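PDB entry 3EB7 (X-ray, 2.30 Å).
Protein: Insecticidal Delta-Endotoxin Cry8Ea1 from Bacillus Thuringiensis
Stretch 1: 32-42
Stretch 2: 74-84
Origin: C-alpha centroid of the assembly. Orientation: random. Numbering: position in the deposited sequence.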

# COMPACT_ATOMS: atom_id res chain seq x y z
N LEU A 32 8.66 -19.89 1.18
CA LEU A 32 7.54 -18.97 1.19
C LEU A 32 6.27 -19.61 1.77
O LEU A 32 5.65 -19.05 2.65
CB LEU A 32 7.29 -18.47 -0.24
CG LEU A 32 6.03 -17.65 -0.56
CD1 LEU A 32 5.93 -16.40 0.36
CD2 LEU A 32 6.07 -17.25 -2.03
N TYR A 33 5.88 -20.77 1.25
CA TYR A 33 4.74 -21.56 1.76
C TYR A 33 4.89 -21.91 3.23
O TYR A 33 3.92 -21.89 3.99
CB TYR A 33 4.54 -22.85 0.96
CG TYR A 33 3.68 -22.68 -0.26
CD1 TYR A 33 4.18 -22.87 -1.55
CD2 TYR A 33 2.37 -22.27 -0.12
CE1 TYR A 33 3.38 -22.68 -2.68
CE2 TYR A 33 1.56 -22.08 -1.23
CZ TYR A 33 2.08 -22.28 -2.51
OH TYR A 33 1.22 -22.08 -3.57
N SER A 34 6.12 -22.25 3.61
CA SER A 34 6.42 -22.49 5.01
C SER A 34 6.07 -21.27 5.92
O SER A 34 5.42 -21.41 6.97
CB SER A 34 7.89 -22.86 5.15
OG SER A 34 8.09 -23.18 6.51
N THR A 35 6.51 -20.09 5.51
CA THR A 35 6.18 -18.84 6.17
C THR A 35 4.68 -18.56 6.12
O THR A 35 4.10 -18.29 7.15
CB THR A 35 7.03 -17.68 5.61
OG1 THR A 35 8.40 -17.94 5.90
CG2 THR A 35 6.66 -16.36 6.21
N LEU A 36 4.06 -18.65 4.94
CA LEU A 36 2.62 -18.37 4.78
C LEU A 36 1.75 -19.25 5.66
O LEU A 36 0.84 -18.76 6.34
CB LEU A 36 2.19 -18.55 3.34
CG LEU A 36 2.14 -17.40 2.30
CD1 LEU A 36 3.01 -16.15 2.63
CD2 LEU A 36 2.50 -18.00 0.93
N ILE A 37 2.03 -20.56 5.63
CA ILE A 37 1.33 -21.54 6.48
C ILE A 37 1.52 -21.28 7.99
O ILE A 37 0.56 -21.40 8.74
CB ILE A 37 1.72 -22.96 6.11
CG1 ILE A 37 1.20 -23.25 4.68
CG2 ILE A 37 1.18 -23.97 7.14
CD1 ILE A 37 1.53 -24.65 4.13
N ASP A 38 2.71 -20.89 8.42
CA ASP A 38 2.94 -20.51 9.82
C ASP A 38 2.12 -19.32 10.27
O ASP A 38 1.67 -19.30 11.41
CB ASP A 38 4.40 -20.17 10.08
CG ASP A 38 5.22 -21.37 10.46
OD1 ASP A 38 6.33 -21.13 11.00
OD2 ASP A 38 4.78 -22.53 10.23
N VAL A 39 1.96 -18.33 9.38
CA VAL A 39 1.26 -17.10 9.72
C VAL A 39 -0.25 -17.37 9.71
O VAL A 39 -0.96 -17.03 10.67
CB VAL A 39 1.68 -15.95 8.77
CG1 VAL A 39 0.91 -14.62 9.08
CG2 VAL A 39 3.17 -15.71 8.86
N LEU A 40 -0.73 -18.05 8.67
CA LEU A 40 -2.17 -18.25 8.48
C LEU A 40 -2.76 -19.40 9.28
O LEU A 40 -3.94 -19.41 9.61
CB LEU A 40 -2.50 -18.33 6.98
CG LEU A 40 -2.34 -17.00 6.20
CD1 LEU A 40 -2.45 -17.21 4.70
CD2 LEU A 40 -3.34 -15.95 6.67
N TRP A 41 -1.94 -20.38 9.61
CA TRP A 41 -2.39 -21.50 10.43
C TRP A 41 -1.40 -21.74 11.56
O TRP A 41 -0.63 -22.71 11.52
CB TRP A 41 -2.62 -22.75 9.57
CG TRP A 41 -3.77 -22.59 8.63
CD1 TRP A 41 -5.12 -22.71 8.92
CD2 TRP A 41 -3.71 -22.24 7.24
NE1 TRP A 41 -5.87 -22.46 7.80
CE2 TRP A 41 -5.03 -22.17 6.76
CE3 TRP A 41 -2.65 -22.00 6.35
CZ2 TRP A 41 -5.33 -21.88 5.41
CZ3 TRP A 41 -2.94 -21.69 5.02
CH2 TRP A 41 -4.28 -21.65 4.56
N PRO A 42 -1.41 -20.85 12.58
CA PRO A 42 -0.49 -21.03 13.71
C PRO A 42 -0.91 -22.17 14.66
O PRO A 42 -0.08 -22.64 15.46
CB PRO A 42 -0.51 -19.67 14.42
CG PRO A 42 -1.49 -18.78 13.62
CD PRO A 42 -2.28 -19.66 12.74
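Stretch 2 74-84: ELEGLGNNYQL

Stretch 2 is helical throughout and runs roughly antiparallel to the helix that includes residues 32–40; the two axes cross at -153° and approach to 10.7 Å. Along stretch 1 the contacts recur at Tyr-33, Ile-37 and Trp-41, four residues apart and thus on one side of the helix, and each points its CA-to-CB bond toward the second helix. Tyr-33 meets Tyr-82 ring to ring, CE2 to CE2 at 3.6 Å, with its atom near the plane of the Tyr-82 ring, at the edge. One turn on, Ile-37, in the m,t rotamer, places CD1 3.8 Å from Tyr-82 CB and 3.3 Å from the backbone O of the same residue, while its CG2 lies 3.7 Å from Gln-83 OE1.

Trp-41, where the chain leaves helical geometry, makes the most extensive contact. Gly-79 packs over its indole face, with Gly-79 CA 3.4 Å from the centroid of the five-membered ring in a CH-pi contact. This close approach depends on the absence of a side chain: a CB at Gly-79 would fall 2.3 Å from Trp-41 NE1. Trp-41 NE1 donates a hydrogen bond to Leu-75 O (2.9 Å), anchoring the indole edge to the helix backbone. Farther along the indole, Trp-41 CH2 reaches Tyr-82 CD1 at 3.7 Å; the two six-membered rings are nearly parallel but slid apart, and barely overlap.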

# COMPACT_ATOMS: atom_id res chain seq x y z
N GLU A 74 -14.28 -24.49 6.71
CA GLU A 74 -13.63 -24.57 5.40
C GLU A 74 -12.20 -24.06 5.40
O GLU A 74 -11.35 -24.66 4.76
CB GLU A 74 -14.46 -23.79 4.38
CG GLU A 74 -15.85 -24.37 4.19
CD GLU A 74 -16.70 -23.60 3.19
OE1 GLU A 74 -17.58 -24.21 2.58
OE2 GLU A 74 -16.52 -22.38 3.01
N LEU A 75 -11.95 -22.96 6.09
CA LEU A 75 -10.58 -22.41 6.18
C LEU A 75 -9.64 -23.27 7.03
O LEU A 75 -8.43 -23.33 6.76
CB LEU A 75 -10.58 -20.95 6.66
CG LEU A 75 -11.15 -19.98 5.60
CD1 LEU A 75 -11.70 -18.71 6.22
CD2 LEU A 75 -10.14 -19.65 4.52
N GLU A 76 -10.19 -23.95 8.04
CA GLU A 76 -9.35 -24.81 8.87
C GLU A 76 -8.95 -26.04 8.10
O GLU A 76 -7.77 -26.38 8.09
CB GLU A 76 -10.00 -25.15 10.22
CG GLU A 76 -9.11 -26.07 11.15
CD GLU A 76 -7.85 -25.35 11.68
OE1 GLU A 76 -7.87 -24.09 11.80
OE2 GLU A 76 -6.87 -26.05 11.99
N GLY A 77 -9.92 -26.68 7.42
CA GLY A 77 -9.66 -27.79 6.49
C GLY A 77 -8.73 -27.51 5.31
O GLY A 77 -8.02 -28.41 4.82
N LEU A 78 -8.75 -26.27 4.82
CA LEU A 78 -7.84 -25.83 3.75
C LEU A 78 -6.42 -25.76 4.31
O LEU A 78 -5.44 -26.02 3.60
CB LEU A 78 -8.28 -24.45 3.28
CG LEU A 78 -7.86 -23.79 1.97
CD1 LEU A 78 -8.36 -24.52 0.72
CD2 LEU A 78 -8.37 -22.32 1.96
N GLY A 79 -6.32 -25.38 5.58
CA GLY A 79 -5.06 -25.36 6.28
C GLY A 79 -4.45 -26.73 6.44
O GLY A 79 -3.26 -26.89 6.22
N ASN A 80 -5.26 -27.71 6.84
CA ASN A 80 -4.80 -29.09 6.95
C ASN A 80 -4.30 -29.60 5.61
O ASN A 80 -3.29 -30.27 5.54
CB ASN A 80 -5.91 -30.01 7.50
CG ASN A 80 -6.33 -29.65 8.93
OD1 ASN A 80 -5.50 -29.27 9.78
ND2 ASN A 80 -7.63 -29.74 9.20
N ASN A 81 -5.04 -29.27 4.55
CA ASN A 81 -4.66 -29.65 3.19
C ASN A 81 -3.43 -28.92 2.65
O ASN A 81 -2.71 -29.46 1.81
CB ASN A 81 -5.86 -29.50 2.25
CG ASN A 81 -6.84 -30.64 2.38
OD1 ASN A 81 -6.54 -31.78 2.01
ND2 ASN A 81 -8.01 -30.36 2.91
N TYR A 82 -3.20 -27.70 3.13
CA TYR A 82 -1.98 -26.97 2.85
C TYR A 82 -0.72 -27.57 3.49
O TYR A 82 0.34 -27.49 2.88
CB TYR A 82 -2.12 -25.51 3.26
CG TYR A 82 -2.36 -24.59 2.08
CD1 TYR A 82 -3.64 -24.06 1.82
CD2 TYR A 82 -1.30 -24.25 1.21
CE1 TYR A 82 -3.86 -23.22 0.73
CE2 TYR A 82 -1.50 -23.42 0.14
CZ TYR A 82 -2.77 -22.91 -0.10
OH TYR A 82 -2.95 -22.09 -1.17
N GLN A 83 -0.83 -28.13 4.70
CA GLN A 83 0.31 -28.83 5.34
C GLN A 83 0.77 -30.02 4.50
O GLN A 83 1.96 -30.20 4.27
CB GLN A 83 -0.02 -29.32 6.75
CG GLN A 83 -0.84 -28.32 7.54
CD GLN A 83 -0.17 -27.89 8.82
OE1 GLN A 83 0.87 -27.21 8.81
NE2 GLN A 83 -0.78 -28.27 9.96
N LEU A 84 -0.20 -30.79 4.02
CA LEU A 84 0.03 -31.95 3.18
C LEU A 84 0.63 -31.57 1.82
O LEU A 84 1.47 -32.29 1.30
CB LEU A 84 -1.27 -32.73 3.00
CG LEU A 84 -2.02 -33.15 4.27
CD1 LEU A 84 -3.39 -33.67 3.91
CD2 LEU A 84 -1.24 -34.20 5.06